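Uncharacterized protein (Bacteroides ovatus, PDB 4IPB) is of unknown function but belongs to the PepSY-like, putative beta-lactamase-inhibitor-like family and folds around one antiparallel beta sheet. Local coordinates at residues W45-V48 against W52-T55. Sequence-based numbering, arbitrary orientation.
Sequences WFNV and WVMT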
# COMPACT_ATOMS: atom_id res chain seq x y z
N TRP A 45 9.66 1.21 -0.09
CA TRP A 45 10.20 2.51 -0.43
C TRP A 45 11.32 2.97 0.50
O TRP A 45 11.28 2.69 1.70
CB TRP A 45 9.08 3.55 -0.40
CG TRP A 45 8.05 3.36 -1.43
CD1 TRP A 45 6.92 2.53 -1.40
CD2 TRP A 45 7.94 4.13 -2.64
NE1 TRP A 45 6.23 2.68 -2.58
CE2 TRP A 45 6.81 3.67 -3.33
CE3 TRP A 45 8.78 5.07 -3.27
CZ2 TRP A 45 6.46 4.16 -4.58
CZ3 TRP A 45 8.42 5.59 -4.45
CH2 TRP A 45 7.25 5.15 -5.12
N PHE A 46 12.30 3.66 -0.06
CA PHE A 46 13.48 4.15 0.67
C PHE A 46 13.80 5.58 0.29
O PHE A 46 13.45 6.01 -0.81
CB PHE A 46 14.74 3.32 0.29
CG PHE A 46 14.59 1.85 0.55
CD1 PHE A 46 13.92 1.02 -0.30
CD2 PHE A 46 15.05 1.33 1.75
CE1 PHE A 46 13.74 -0.34 0.02
CE2 PHE A 46 14.89 -0.02 2.05
CZ PHE A 46 14.21 -0.85 1.19
N ASN A 47 14.45 6.30 1.20
CA ASN A 47 14.97 7.62 0.89
C ASN A 47 16.43 7.53 0.41
O ASN A 47 17.03 6.44 0.34
CB ASN A 47 14.78 8.58 2.07
CG ASN A 47 15.69 8.28 3.23
OD1 ASN A 47 16.71 7.58 3.11
ND2 ASN A 47 15.29 8.77 4.40
N VAL A 48 16.97 8.68 -0.01
CA VAL A 48 18.31 8.75 -0.56
C VAL A 48 19.43 8.38 0.43
O VAL A 48 20.54 8.08 -0.02
CB VAL A 48 18.53 10.14 -1.17
CG1 VAL A 48 18.68 11.16 -0.07
CG2 VAL A 48 19.71 10.16 -2.14
N TRP A 52 14.59 3.01 5.09
CA TRP A 52 13.25 2.55 4.78
C TRP A 52 12.22 3.59 5.24
O TRP A 52 12.28 4.09 6.36
CB TRP A 52 12.99 1.26 5.52
CG TRP A 52 11.58 0.75 5.42
CD1 TRP A 52 10.93 0.40 4.29
CD2 TRP A 52 10.68 0.57 6.50
NE1 TRP A 52 9.66 0.04 4.60
CE2 TRP A 52 9.46 0.13 5.95
CE3 TRP A 52 10.76 0.77 7.89
CZ2 TRP A 52 8.37 -0.17 6.71
CZ3 TRP A 52 9.66 0.47 8.63
CH2 TRP A 52 8.50 -0.01 8.04
N VAL A 53 11.32 3.94 4.33
CA VAL A 53 10.23 4.89 4.60
C VAL A 53 8.81 4.32 4.63
O VAL A 53 7.97 4.90 5.31
CB VAL A 53 10.33 6.13 3.76
CG1 VAL A 53 11.64 6.85 4.11
CG2 VAL A 53 10.14 5.88 2.30
N MSE A 54 8.55 3.27 3.88
CA MSE A 54 7.20 2.60 3.91
C MSE A 54 7.22 1.31 3.14
O MSE A 54 7.95 1.17 2.13
CB MSE A 54 6.04 3.51 3.48
CG MSE A 54 6.12 3.97 2.08
SE MSE A 54 4.52 5.07 1.62
CE MSE A 54 4.88 5.26 -0.20
N THR A 55 6.31 0.40 3.53
CA THR A 55 6.07 -0.78 2.78
C THR A 55 4.57 -0.90 2.57
O THR A 55 3.78 -0.76 3.52
CB THR A 55 6.56 -2.00 3.57
OG1 THR A 55 7.99 -1.97 3.64
CG2 THR A 55 6.12 -3.30 2.88
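Trp45 meets both Val53 and Met54 across the antiparallel hairpin of strands 40-46 and 52-58, a classic beta bulge and a worked example of how one extra residue redirects side chains. Two nearly straight backbone bonds frame it: Trp45 N donates to Met54 O at 2.8 Å, and Val53 N to Trp45 O at 2.9 Å. Beyond the bulge, Phe46 pairs with Trp52 at a non-hydrogen-bonded position on the other face of the sheet. Followed outward, Trp45 begins with CB, which rests 3.7 Å from Val53 CG2 and equally near Met54 O, which lies in plane at the indole edge. Next, CG and CD1 come under the selenomethionine Met54, whose chain, extended beyond CG, runs alongside the indole in the same direction. The methyl CE ends over the five-membered ring, 3.7 Å from its centroid and almost directly above it, a CH-pi contact within a Met-aromatic pair; CD2, NE1 and CE2 also lie beneath this methyl. Pro136 and Phe139 of the C-terminal helix 136-139 close over this face of the sheet, touching Trp45 and Met54 respectively.

On the opposite face, helix 6-15 packs against Phe46 and Trp52. The edge of the Trp52 indole is directed at the Phe46 ring, planes at 65°, in an edge-to-face pair. With CG anti to the backbone N (chi1 173°), Trp52 lays its indole forward along its own strand, toward Thr55, and Met54 N sits above one ring face. This places NE1 2.8 Å from Thr55 OG1, a bent hydrogen bond whose acceptor lies 27° out of the indole plane.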